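Side-chain contacts in flap endonuclease 1 (Methanocaldococcus jannaschii, PDB 1A76), which cleaves 5'-flap structures and acts as a 5'-3' exonuclease in DNA replication and repair, using magnesium as its cofactor: residues S56-V61 / I287-D292; N134-L139 / I144-A149; G229-G234 / K252-Y257. All coordinates share one frame; numbering follows the deposited sequence.

Interaction 1: residues S56-V61 / I287-D292; sequences SAYNGV and IKFLVD
The rings of Y58 and F289 meet as a T-shaped (edge-to-face) pair. Their centroids lie 5.4 Å apart and their planes are inclined at 60°, so the T is tilted rather than square. F289 presents its outer rim: CZ stands 4.2 Å above the Y58 ring plane, over the middle of the ring, and CE2 reaches to 4.2 Å from Y58 CG. Nearer the backbone, L290 CD1 comes to 4.3 Å from Y58 CB, so one leucine methyl touches the root of the tyrosine while the phenylalanine points its edge at the ring face. No hydrogen bond links the two segments; with a summed buried surface of 109 Å², this is a small, wholly apolar helix-to-helix contact, in which the CA atoms of Y58 and L290 are 7.9 Å apart. F289 reaches across because its CG is anti to the backbone N (chi1 180°), which carries the ring off the helix toward Y58. The contact joins two parts of the enzyme: helix 56-70 belongs to the N-domain and, with helix 28-38 before it, lies in the connection between the parallel neighbour strands 23-27 and 74-79, whereas helix 283-292 comes from late in the chain, just before helix 298-315. Helix 129-142 lies against both, since Y58 also packs on M131 and C135 and F289 meets N134. Helix 283-292 ends in a wider, pi-type turn: I287 O accepts from both V291 N, at 2.7 Å, and D292 N. Beyond it the chain folds back, with N294 ND2 bonded to F289 O and F296 packed on L290, which also touches V301 of helix 298-315.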
ATOM      1  N   SER A  56      -7.807  -1.884  15.288  1.00 12.86           N
ATOM      2  CA  SER A  56      -8.059  -2.577  14.029  1.00 12.76           C
ATOM      3  C   SER A  56      -6.783  -2.923  13.244  1.00  9.90           C
ATOM      4  O   SER A  56      -6.620  -4.064  12.781  1.00  9.39           O
ATOM      5  CB  SER A  56      -8.978  -1.702  13.159  1.00 12.16           C
ATOM      6  OG  SER A  56     -10.331  -2.075  13.338  1.00 16.20           O
ATOM      7  N   ALA A  57      -5.889  -1.944  13.095  1.00  6.94           N
ATOM      8  CA  ALA A  57      -4.638  -2.140  12.349  1.00  7.47           C
ATOM      9  C   ALA A  57      -3.660  -3.116  13.012  1.00  9.69           C
ATOM     10  O   ALA A  57      -3.027  -3.930  12.340  1.00 10.13           O
ATOM     11  CB  ALA A  57      -3.950  -0.815  12.139  1.00  3.14           C
ATOM     12  N   TYR A  58      -3.523  -3.017  14.330  1.00 12.12           N
ATOM     13  CA  TYR A  58      -2.619  -3.895  15.058  1.00  9.87           C
ATOM     14  C   TYR A  58      -3.081  -5.362  14.915  1.00  9.56           C
ATOM     15  O   TYR A  58      -2.255  -6.283  14.792  1.00 11.80           O
ATOM     16  CB  TYR A  58      -2.567  -3.481  16.544  1.00  9.84           C
ATOM     17  CG  TYR A  58      -2.396  -1.980  16.784  1.00  8.56           C
ATOM     18  CD1 TYR A  58      -1.702  -1.183  15.875  1.00  9.19           C
ATOM     19  CD2 TYR A  58      -2.939  -1.365  17.916  1.00  8.19           C
ATOM     20  CE1 TYR A  58      -1.552   0.186  16.076  1.00 11.92           C
ATOM     21  CE2 TYR A  58      -2.793   0.005  18.130  1.00 13.46           C
ATOM     22  CZ  TYR A  58      -2.100   0.775  17.201  1.00 11.01           C
ATOM     23  OH  TYR A  58      -1.990   2.130  17.372  1.00 13.73           O
ATOM     24  N   ASN A  59      -4.400  -5.567  14.927  1.00  8.10           N
ATOM     25  CA  ASN A  59      -4.988  -6.902  14.789  1.00 10.45           C
ATOM     26  C   ASN A  59      -4.628  -7.523  13.427  1.00 12.03           C
ATOM     27  O   ASN A  59      -4.220  -8.675  13.346  1.00 12.09           O
ATOM     28  CB  ASN A  59      -6.526  -6.808  14.964  1.00 10.90           C
ATOM     29  CG  ASN A  59      -7.231  -8.150  14.821  1.00 13.73           C
ATOM     30  OD1 ASN A  59      -7.284  -8.727  13.736  1.00 19.76           O
ATOM     31  ND2 ASN A  59      -7.787  -8.646  15.921  1.00 11.54           N
ATOM     32  N   GLY A  60      -4.767  -6.753  12.356  1.00 12.58           N
ATOM     33  CA  GLY A  60      -4.441  -7.282  11.044  1.00  9.61           C
ATOM     34  C   GLY A  60      -2.947  -7.517  10.870  1.00  9.25           C
ATOM     35  O   GLY A  60      -2.533  -8.522  10.299  1.00 10.19           O
ATOM     36  N   VAL A  61      -2.132  -6.590  11.363  1.00  9.09           N
ATOM     37  CA  VAL A  61      -0.685  -6.712  11.248  1.00 11.44           C
ATOM     38  C   VAL A  61      -0.194  -8.015  11.890  1.00 13.90           C
ATOM     39  O   VAL A  61       0.569  -8.787  11.294  1.00 13.88           O
ATOM     40  CB  VAL A  61       0.007  -5.504  11.934  1.00 11.46           C
ATOM     41  CG1 VAL A  61       1.507  -5.736  12.046  1.00 12.83           C
ATOM     42  CG2 VAL A  61      -0.278  -4.247  11.147  1.00 15.28           C
ATOM     43  N   ILE A 287       3.077  -9.356  24.054  1.00  8.87           N
ATOM     44  CA  ILE A 287       2.000  -9.522  25.035  1.00 11.98           C
ATOM     45  C   ILE A 287       1.667  -8.187  25.710  1.00  9.56           C
ATOM     46  O   ILE A 287       0.497  -7.814  25.853  1.00 12.49           O
ATOM     47  CB  ILE A 287       2.397 -10.543  26.133  1.00 12.25           C
ATOM     48  CG1 ILE A 287       2.519 -11.933  25.508  1.00 16.50           C
ATOM     49  CG2 ILE A 287       1.380 -10.521  27.276  1.00  8.94           C
ATOM     50  CD1 ILE A 287       2.249 -13.091  26.456  1.00 20.64           C
ATOM     51  N   LYS A 288       2.700  -7.469  26.119  1.00 11.31           N
ATOM     52  CA  LYS A 288       2.511  -6.195  26.775  1.00 12.26           C
ATOM     53  C   LYS A 288       1.847  -5.194  25.854  1.00 15.80           C
ATOM     54  O   LYS A 288       0.916  -4.497  26.246  1.00 13.83           O
ATOM     55  CB  LYS A 288       3.851  -5.640  27.246  1.00 12.73           C
ATOM     56  CG  LYS A 288       3.743  -4.310  27.960  1.00 16.98           C
ATOM     57  CD  LYS A 288       5.082  -3.587  28.025  1.00 20.26           C
ATOM     58  CE  LYS A 288       4.926  -2.228  28.701  1.00 20.72           C
ATOM     59  NZ  LYS A 288       6.241  -1.676  29.137  1.00 21.52           N
ATOM     60  N   PHE A 289       2.328  -5.114  24.622  1.00 15.28           N
ATOM     61  CA  PHE A 289       1.759  -4.162  23.681  1.00 15.70           C
ATOM     62  C   PHE A 289       0.322  -4.526  23.314  1.00 15.66           C
ATOM     63  O   PHE A 289      -0.602  -3.706  23.454  1.00 15.71           O
ATOM     64  CB  PHE A 289       2.629  -4.081  22.414  1.00 11.43           C
ATOM     65  CG  PHE A 289       2.098  -3.126  21.390  1.00 15.33           C
ATOM     66  CD1 PHE A 289       2.176  -1.752  21.600  1.00 13.63           C
ATOM     67  CD2 PHE A 289       1.476  -3.596  20.238  1.00 16.32           C
ATOM     68  CE1 PHE A 289       1.638  -0.855  20.675  1.00 14.91           C
ATOM     69  CE2 PHE A 289       0.933  -2.712  19.304  1.00 15.77           C
ATOM     70  CZ  PHE A 289       1.015  -1.333  19.527  1.00 13.92           C
ATOM     71  N   LEU A 290       0.135  -5.766  22.864  1.00 14.70           N
ATOM     72  CA  LEU A 290      -1.172  -6.256  22.439  1.00 16.18           C
ATOM     73  C   LEU A 290      -2.198  -6.527  23.553  1.00 15.87           C
ATOM     74  O   LEU A 290      -3.318  -5.994  23.530  1.00 13.52           O
ATOM     75  CB  LEU A 290      -0.985  -7.530  21.593  1.00 13.65           C
ATOM     76  CG  LEU A 290      -1.284  -7.478  20.085  1.00 15.69           C
ATOM     77  CD1 LEU A 290      -0.861  -6.130  19.477  1.00  9.79           C
ATOM     78  CD2 LEU A 290      -0.577  -8.648  19.397  1.00 10.36           C
ATOM     79  N   VAL A 291      -1.820  -7.347  24.525  1.00 16.27           N
ATOM     80  CA  VAL A 291      -2.726  -7.697  25.619  1.00 16.62           C
ATOM     81  C   VAL A 291      -2.827  -6.628  26.706  1.00 17.57           C
ATOM     82  O   VAL A 291      -3.904  -6.103  26.982  1.00 19.13           O
ATOM     83  CB  VAL A 291      -2.299  -9.039  26.292  1.00 15.50           C
ATOM     84  CG1 VAL A 291      -3.280  -9.408  27.411  1.00 13.17           C
ATOM     85  CG2 VAL A 291      -2.240 -10.142  25.257  1.00 17.27           C
ATOM     86  N   ASP A 292      -1.699  -6.320  27.330  1.00 19.40           N
ATOM     87  CA  ASP A 292      -1.667  -5.338  28.406  1.00 17.71           C
ATOM     88  C   ASP A 292      -2.146  -3.958  27.975  1.00 17.45           C
ATOM     89  O   ASP A 292      -3.071  -3.394  28.560  1.00 16.60           O
ATOM     90  CB  ASP A 292      -0.247  -5.204  28.960  1.00 19.36           C
ATOM     91  CG  ASP A 292       0.222  -6.445  29.700  1.00 18.86           C
ATOM     92  OD1 ASP A 292      -0.584  -7.378  29.880  1.00 21.61           O
ATOM     93  OD2 ASP A 292       1.407  -6.488  30.101  1.00 19.60           O
TER

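Interaction 2: residues N134-L139 / I144-A149; sequences NCKYLL and IPYVEA
K136 and E148 form a salt bridge, NZ to OE1 at 2.9 Å, in which the carboxylate oxygen uses its anti lone pair. The strongest partner of the ammonium is E82 OE2, outside the two segments, and E133 OE1 makes a further salt bridge; three carboxylates round one NZ would be expected to keep the lysine charged. The second polar link is between backbones: I144 N donates to L139 O over 2.9 Å with an N-H...O angle of 151°, tying the chain back to helix 129-142. That helix is the last of the long beta-alpha-beta connection between the parallel neighbours 74-79 and 146-148, and runs roughly antiparallel to strand 146-148, at 145° with 10.1 Å between the segment axes. That strand is the outermost on its side of the mixed sheet, and backbone bonds of P145 and V147 to W77 hold it to strand 74-79. Between helix and strand lies the Y146 ring. K136 CB makes a CH-pi contact over one face, 4.1 Å from the centroid, and the extended lysine crosses the tyrosine at about a right angle on its way to E148, whose CG sits in plane at the ring edge. Y146 is placed there by chi1 of 68°, with CG between the backbone N and carbonyl carbon. At the other end L139 CD2 packs on I144 CB at 3.8 Å, and both side chains also touch W77. The K136 side chain is about 7 Å from that of D80, a predicted magnesium ligand, but about 13 Å from a bound manganese.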
ATOM      1  N   ASN A 134       3.137   2.790  15.525  1.00 11.33           N
ATOM      2  CA  ASN A 134       2.829   1.669  16.423  1.00 12.45           C
ATOM      3  C   ASN A 134       2.832   0.333  15.663  1.00 12.46           C
ATOM      4  O   ASN A 134       3.210  -0.707  16.202  1.00  9.61           O
ATOM      5  CB  ASN A 134       1.459   1.877  17.074  1.00 14.11           C
ATOM      6  CG  ASN A 134       1.515   2.768  18.311  1.00 16.34           C
ATOM      7  OD1 ASN A 134       0.475   3.174  18.851  1.00 19.33           O
ATOM      8  ND2 ASN A 134       2.716   3.070  18.769  1.00 12.85           N
ATOM      9  N   CYS A 135       2.406   0.371  14.405  1.00 10.51           N
ATOM     10  CA  CYS A 135       2.381  -0.823  13.572  1.00 10.18           C
ATOM     11  C   CYS A 135       3.810  -1.260  13.249  1.00  9.14           C
ATOM     12  O   CYS A 135       4.118  -2.447  13.227  1.00 10.57           O
ATOM     13  CB  CYS A 135       1.613  -0.543  12.280  1.00 10.93           C
ATOM     14  SG  CYS A 135      -0.183  -0.543  12.511  1.00  8.09           S
ATOM     15  N   LYS A 136       4.680  -0.289  13.005  1.00 10.72           N
ATOM     16  CA  LYS A 136       6.076  -0.583  12.704  1.00 13.19           C
ATOM     17  C   LYS A 136       6.729  -1.185  13.942  1.00 15.74           C
ATOM     18  O   LYS A 136       7.521  -2.111  13.843  1.00 14.09           O
ATOM     19  CB  LYS A 136       6.815   0.699  12.303  1.00 14.28           C
ATOM     20  CG  LYS A 136       6.308   1.339  11.025  1.00 16.57           C
ATOM     21  CD  LYS A 136       7.024   2.665  10.792  1.00 18.93           C
ATOM     22  CE  LYS A 136       6.930   3.124   9.344  1.00 17.42           C
ATOM     23  NZ  LYS A 136       7.358   4.558   9.203  1.00 20.56           N
ATOM     24  N   TYR A 137       6.401  -0.640  15.109  1.00 13.85           N
ATOM     25  CA  TYR A 137       6.955  -1.130  16.371  1.00 12.46           C
ATOM     26  C   TYR A 137       6.529  -2.576  16.582  1.00 12.93           C
ATOM     27  O   TYR A 137       7.330  -3.427  16.970  1.00 13.38           O
ATOM     28  CB  TYR A 137       6.453  -0.276  17.538  1.00 14.98           C
ATOM     29  CG  TYR A 137       6.797  -0.820  18.921  1.00 16.34           C
ATOM     30  CD1 TYR A 137       8.126  -1.048  19.291  1.00 18.50           C
ATOM     31  CD2 TYR A 137       5.795  -1.080  19.868  1.00 17.94           C
ATOM     32  CE1 TYR A 137       8.453  -1.519  20.572  1.00 17.02           C
ATOM     33  CE2 TYR A 137       6.117  -1.554  21.159  1.00 18.72           C
ATOM     34  CZ  TYR A 137       7.447  -1.768  21.496  1.00 17.72           C
ATOM     35  OH  TYR A 137       7.786  -2.220  22.754  1.00 21.92           O
ATOM     36  N   LEU A 138       5.254  -2.848  16.323  1.00 13.46           N
ATOM     37  CA  LEU A 138       4.719  -4.191  16.486  1.00 13.28           C
ATOM     38  C   LEU A 138       5.456  -5.166  15.567  1.00 13.65           C
ATOM     39  O   LEU A 138       5.777  -6.289  15.962  1.00 16.08           O
ATOM     40  CB  LEU A 138       3.214  -4.199  16.179  1.00 12.11           C
ATOM     41  CG  LEU A 138       2.502  -5.560  16.147  1.00 12.18           C
ATOM     42  CD1 LEU A 138       2.638  -6.251  17.496  1.00 14.71           C
ATOM     43  CD2 LEU A 138       1.028  -5.371  15.775  1.00 15.07           C
ATOM     44  N   LEU A 139       5.735  -4.732  14.343  1.00 13.32           N
ATOM     45  CA  LEU A 139       6.429  -5.595  13.394  1.00 10.31           C
ATOM     46  C   LEU A 139       7.835  -5.893  13.900  1.00 10.62           C
ATOM     47  O   LEU A 139       8.330  -7.009  13.756  1.00 13.63           O
ATOM     48  CB  LEU A 139       6.495  -4.932  12.027  1.00  8.92           C
ATOM     49  CG  LEU A 139       5.177  -4.943  11.237  1.00  7.17           C
ATOM     50  CD1 LEU A 139       5.343  -4.054  10.013  1.00  6.85           C
ATOM     51  CD2 LEU A 139       4.824  -6.374  10.825  1.00  5.29           C
ATOM     52  N   ILE A 144       9.549  -9.151  12.203  1.00 10.90           N
ATOM     53  CA  ILE A 144       9.186  -9.043  10.786  1.00  9.82           C
ATOM     54  C   ILE A 144       9.800  -7.764  10.206  1.00 10.66           C
ATOM     55  O   ILE A 144       9.537  -6.663  10.690  1.00 11.73           O
ATOM     56  CB  ILE A 144       7.649  -8.963  10.591  1.00 11.91           C
ATOM     57  CG1 ILE A 144       6.941 -10.098  11.354  1.00  9.17           C
ATOM     58  CG2 ILE A 144       7.324  -8.975   9.097  1.00  8.93           C
ATOM     59  CD1 ILE A 144       7.417 -11.501  10.995  1.00 11.85           C
ATOM     60  N   PRO A 145      10.570  -7.892   9.121  1.00 11.68           N
ATOM     61  CA  PRO A 145      11.214  -6.732   8.497  1.00 11.84           C
ATOM     62  C   PRO A 145      10.307  -5.784   7.725  1.00 12.42           C
ATOM     63  O   PRO A 145       9.339  -6.205   7.083  1.00 13.71           O
ATOM     64  CB  PRO A 145      12.265  -7.366   7.594  1.00 11.72           C
ATOM     65  CG  PRO A 145      11.636  -8.665   7.187  1.00 10.63           C
ATOM     66  CD  PRO A 145      10.864  -9.137   8.387  1.00 10.21           C
ATOM     67  N   TYR A 146      10.632  -4.499   7.797  1.00 13.56           N
ATOM     68  CA  TYR A 146       9.887  -3.485   7.076  1.00 15.87           C
ATOM     69  C   TYR A 146      10.843  -2.481   6.467  1.00 15.30           C
ATOM     70  O   TYR A 146      11.998  -2.391   6.868  1.00 17.99           O
ATOM     71  CB  TYR A 146       8.869  -2.768   7.986  1.00 15.81           C
ATOM     72  CG  TYR A 146       9.423  -1.882   9.094  1.00 16.84           C
ATOM     73  CD1 TYR A 146       9.851  -0.572   8.838  1.00 18.50           C
ATOM     74  CD2 TYR A 146       9.450  -2.333  10.417  1.00 17.02           C
ATOM     75  CE1 TYR A 146      10.289   0.267   9.877  1.00 17.71           C
ATOM     76  CE2 TYR A 146       9.882  -1.507  11.455  1.00 16.21           C
ATOM     77  CZ  TYR A 146      10.297  -0.214  11.182  1.00 17.68           C
ATOM     78  OH  TYR A 146      10.711   0.587  12.221  1.00 19.92           O
ATOM     79  N   VAL A 147      10.361  -1.756   5.466  1.00 16.52           N
ATOM     80  CA  VAL A 147      11.147  -0.736   4.800  1.00 16.07           C
ATOM     81  C   VAL A 147      10.352   0.549   4.837  1.00 16.27           C
ATOM     82  O   VAL A 147       9.129   0.534   4.759  1.00 15.75           O
ATOM     83  CB  VAL A 147      11.395  -1.045   3.300  1.00 17.00           C
ATOM     84  CG1 VAL A 147      12.697  -0.362   2.839  1.00 17.63           C
ATOM     85  CG2 VAL A 147      11.435  -2.523   3.055  1.00 19.95           C
ATOM     86  N   GLU A 148      11.051   1.661   4.987  1.00 18.42           N
ATOM     87  CA  GLU A 148      10.406   2.953   4.963  1.00 21.39           C
ATOM     88  C   GLU A 148      10.891   3.509   3.626  1.00 21.86           C
ATOM     89  O   GLU A 148      12.041   3.914   3.480  1.00 22.93           O
ATOM     90  CB  GLU A 148      10.871   3.787   6.158  1.00 24.40           C
ATOM     91  CG  GLU A 148      10.769   2.997   7.460  1.00 30.73           C
ATOM     92  CD  GLU A 148      11.161   3.789   8.690  1.00 32.14           C
ATOM     93  OE1 GLU A 148      10.270   4.429   9.286  1.00 30.74           O
ATOM     94  OE2 GLU A 148      12.355   3.761   9.067  1.00 36.52           O
ATOM     95  N   ALA A 149      10.016   3.459   2.629  1.00 20.79           N
ATOM     96  CA  ALA A 149      10.355   3.937   1.298  1.00 20.98           C
ATOM     97  C   ALA A 149      10.679   5.427   1.288  1.00 21.84           C
ATOM     98  O   ALA A 149      10.229   6.173   2.156  1.00 22.22           O
ATOM     99  CB  ALA A 149       9.196   3.656   0.338  1.00 18.78           C
TER

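Interaction 3: residues G229-G234 / K252-Y257; sequences GVKGIG and KKEVEY
Residues 229-234 (GVKGIG) form the turn at the end of the loop between helices 211-221 and 235-244, and pack against the C-terminal end of helix 247-254. The sharp reversal is a type I' beta turn from V230 to I233, closed by I233 N donating to V230 O at 2.7 Å, with K231 and G232 both at positive phi. V230 points into the contact and divides its methyls between two neighbours. Because CG1 is anti to the backbone N (chi1 -177°), it lies 3.5 Å from E254 CB, while CG2 meets V255 CG2 at 3.4 Å, tighter than usual van der Waals contact. F220 and I219 of helix 211-221 touch V230 and V255 respectively, so that helix backs both valines. K231, bent at chi2, chi3 and chi4, folds its chain over to E254. Its NZ forms a salt bridge with E254 OE1 at 2.6 Å, arriving on the anti side and 20° out of the carboxylate plane. A water accepts from the same NZ at 2.7 Å and lies 2.9 Å from G229 O, within hydrogen-bonding distance; its contact with E254 O is weak. Replacing E254 by an alanine here removes the carboxylate and CG, which would probably leave the K231 ammonium without its charged mate, free to swing away, and V230 CG1 less covered. A glycine-rich hairpin joining two helices, with G234 as N-cap of the second, is characteristic of the helix-hairpin-helix element within the H3TH domain of FEN1 nucleases, which in relatives binds duplex DNA.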
ATOM      1  N   GLY A 229      -9.124  12.325 -13.866  1.00 22.93           N
ATOM      2  CA  GLY A 229      -8.620  12.007 -15.189  1.00 21.77           C
ATOM      3  C   GLY A 229      -8.934  12.984 -16.308  1.00 23.55           C
ATOM      4  O   GLY A 229      -8.902  14.203 -16.127  1.00 24.31           O
ATOM      5  N   VAL A 230      -9.247  12.445 -17.477  1.00 22.67           N
ATOM      6  CA  VAL A 230      -9.530  13.280 -18.631  1.00 22.39           C
ATOM      7  C   VAL A 230     -10.956  13.123 -19.145  1.00 21.79           C
ATOM      8  O   VAL A 230     -11.405  12.018 -19.440  1.00 20.94           O
ATOM      9  CB  VAL A 230      -8.532  12.966 -19.801  1.00 23.73           C
ATOM     10  CG1 VAL A 230      -8.773  13.899 -20.986  1.00 24.49           C
ATOM     11  CG2 VAL A 230      -7.094  13.102 -19.316  1.00 22.58           C
ATOM     12  N   LYS A 231     -11.655  14.250 -19.235  1.00 23.50           N
ATOM     13  CA  LYS A 231     -13.019  14.332 -19.758  1.00 27.52           C
ATOM     14  C   LYS A 231     -13.942  13.121 -19.621  1.00 25.57           C
ATOM     15  O   LYS A 231     -14.676  12.782 -20.556  1.00 24.13           O
ATOM     16  CB  LYS A 231     -12.954  14.747 -21.233  1.00 34.73           C
ATOM     17  CG  LYS A 231     -11.748  15.637 -21.584  1.00 42.05           C
ATOM     18  CD  LYS A 231     -11.784  16.991 -20.867  1.00 46.84           C
ATOM     19  CE  LYS A 231     -11.002  16.977 -19.544  1.00 48.08           C
ATOM     20  NZ  LYS A 231      -9.523  17.141 -19.706  1.00 47.52           N
ATOM     21  N   GLY A 232     -13.920  12.488 -18.456  1.00 23.82           N
ATOM     22  CA  GLY A 232     -14.772  11.334 -18.216  1.00 24.11           C
ATOM     23  C   GLY A 232     -14.432  10.092 -19.018  1.00 24.01           C
ATOM     24  O   GLY A 232     -15.177   9.112 -18.982  1.00 27.43           O
ATOM     25  N   ILE A 233     -13.316  10.122 -19.743  1.00 20.67           N
ATOM     26  CA  ILE A 233     -12.908   8.976 -20.551  1.00 18.82           C
ATOM     27  C   ILE A 233     -12.605   7.750 -19.682  1.00 19.75           C
ATOM     28  O   ILE A 233     -11.839   7.833 -18.713  1.00 19.74           O
ATOM     29  CB  ILE A 233     -11.650   9.312 -21.393  1.00 17.58           C
ATOM     30  CG1 ILE A 233     -12.006  10.304 -22.505  1.00 16.52           C
ATOM     31  CG2 ILE A 233     -11.085   8.054 -22.018  1.00 14.31           C
ATOM     32  CD1 ILE A 233     -10.834  11.167 -22.939  1.00 16.87           C
ATOM     33  N   GLY A 234     -13.221   6.624 -20.030  1.00 17.70           N
ATOM     34  CA  GLY A 234     -13.003   5.381 -19.302  1.00 17.28           C
ATOM     35  C   GLY A 234     -11.905   4.509 -19.916  1.00 14.98           C
ATOM     36  O   GLY A 234     -11.203   4.936 -20.838  1.00 12.36           O
ATOM     37  N   LYS A 252      -0.892  15.329 -23.558  1.00 19.55           N
ATOM     38  CA  LYS A 252      -0.080  16.536 -23.437  1.00 20.43           C
ATOM     39  C   LYS A 252      -1.010  17.764 -23.429  1.00 18.89           C
ATOM     40  O   LYS A 252      -0.791  18.725 -22.694  1.00 18.15           O
ATOM     41  CB  LYS A 252       0.897  16.621 -24.603  1.00 22.85           C
ATOM     42  CG  LYS A 252       0.967  17.991 -25.236  1.00 27.23           C
ATOM     43  CD  LYS A 252       2.209  18.727 -24.800  1.00 28.83           C
ATOM     44  CE  LYS A 252       2.761  19.535 -25.957  1.00 29.77           C
ATOM     45  NZ  LYS A 252       1.670  20.269 -26.656  1.00 32.08           N
ATOM     46  N   LYS A 253      -2.053  17.713 -24.250  1.00 17.69           N
ATOM     47  CA  LYS A 253      -3.037  18.786 -24.339  1.00 18.82           C
ATOM     48  C   LYS A 253      -3.979  18.815 -23.140  1.00 17.57           C
ATOM     49  O   LYS A 253      -4.214  19.872 -22.545  1.00 16.14           O
ATOM     50  CB  LYS A 253      -3.875  18.623 -25.612  1.00 20.99           C
ATOM     51  CG  LYS A 253      -5.237  19.321 -25.570  1.00 22.65           C
ATOM     52  CD  LYS A 253      -6.003  19.120 -26.871  1.00 24.34           C
ATOM     53  CE  LYS A 253      -7.415  19.685 -26.776  1.00 26.81           C
ATOM     54  NZ  LYS A 253      -8.225  19.457 -28.014  1.00 27.25           N
ATOM     55  N   GLU A 254      -4.514  17.652 -22.782  1.00 16.79           N
ATOM     56  CA  GLU A 254      -5.478  17.561 -21.690  1.00 17.66           C
ATOM     57  C   GLU A 254      -4.960  17.510 -20.258  1.00 13.88           C
ATOM     58  O   GLU A 254      -5.686  17.861 -19.328  1.00 15.08           O
ATOM     59  CB  GLU A 254      -6.399  16.358 -21.914  1.00 18.17           C
ATOM     60  CG  GLU A 254      -7.351  16.514 -23.092  1.00 22.03           C
ATOM     61  CD  GLU A 254      -8.178  17.790 -23.027  1.00 24.00           C
ATOM     62  OE1 GLU A 254      -8.646  18.156 -21.926  1.00 23.37           O
ATOM     63  OE2 GLU A 254      -8.365  18.421 -24.087  1.00 29.44           O
ATOM     64  N   VAL A 255      -3.718  17.084 -20.072  1.00 13.65           N
ATOM     65  CA  VAL A 255      -3.172  16.955 -18.730  1.00 11.94           C
ATOM     66  C   VAL A 255      -1.907  17.759 -18.478  1.00 12.24           C
ATOM     67  O   VAL A 255      -0.838  17.414 -18.975  1.00 11.14           O
ATOM     68  CB  VAL A 255      -2.879  15.471 -18.413  1.00 10.29           C
ATOM     69  CG1 VAL A 255      -2.197  15.358 -17.069  1.00  5.84           C
ATOM     70  CG2 VAL A 255      -4.191  14.664 -18.427  1.00  5.31           C
ATOM     71  N   GLU A 256      -2.027  18.836 -17.708  1.00 11.56           N
ATOM     72  CA  GLU A 256      -0.855  19.651 -17.383  1.00 15.84           C
ATOM     73  C   GLU A 256       0.076  18.764 -16.570  1.00 18.80           C
ATOM     74  O   GLU A 256      -0.388  17.966 -15.770  1.00 21.27           O
ATOM     75  CB  GLU A 256      -1.262  20.859 -16.539  1.00 13.17           C
ATOM     76  CG  GLU A 256      -0.179  21.930 -16.413  1.00 11.19           C
ATOM     77  CD  GLU A 256      -0.696  23.208 -15.773  1.00 11.37           C
ATOM     78  OE1 GLU A 256      -1.684  23.130 -15.015  1.00  9.17           O
ATOM     79  OE2 GLU A 256      -0.113  24.289 -16.023  1.00 13.68           O
ATOM     80  N   TYR A 257       1.379  18.897 -16.756  1.00 20.69           N
ATOM     81  CA  TYR A 257       2.337  18.069 -16.004  1.00 21.53           C
ATOM     82  C   TYR A 257       2.233  16.583 -16.342  1.00 20.45           C
ATOM     83  O   TYR A 257       2.567  15.715 -15.527  1.00 19.64           O
ATOM     84  CB  TYR A 257       2.178  18.266 -14.489  1.00 18.92           C
ATOM     85  CG  TYR A 257       2.215  19.718 -14.056  1.00 17.98           C
ATOM     86  CD1 TYR A 257       3.276  20.550 -14.420  1.00 16.54           C
ATOM     87  CD2 TYR A 257       1.162  20.271 -13.325  1.00 20.97           C
ATOM     88  CE1 TYR A 257       3.286  21.912 -14.064  1.00 19.00           C
ATOM     89  CE2 TYR A 257       1.158  21.624 -12.968  1.00 20.49           C
ATOM     90  CZ  TYR A 257       2.221  22.437 -13.342  1.00 22.02           C
ATOM     91  OH  TYR A 257       2.219  23.776 -12.994  1.00 25.36           O
TER
HETATM   92  O   HOH W   1      -8.167  16.710 -17.384  1.00 40.89           O

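Along the chain the order is 56-61, 134-139, 144-149, 229-234, 252-257, 287-292, so interaction 1 spans the other two, which follow one another in series. Interactions 1 and 2 are neighbours, with centres about 14 Å apart, and touch directly: Y58 OH lies 3.1 Å from N134 OD1, a probable hydrogen bond, and V61 CG1 is 3.6 Å from L139 CD2. Helix 129-142 is their common element, packed against both helix 56-70 and the edge of the mixed sheet. Interaction 3 stands apart, its centre about 44 Å and 37 Å from theirs, across the chain's centre. Since helix 283-292 follows the distant 252-257 segment yet packs on helix 56-70, the chain returns to the N-domain side.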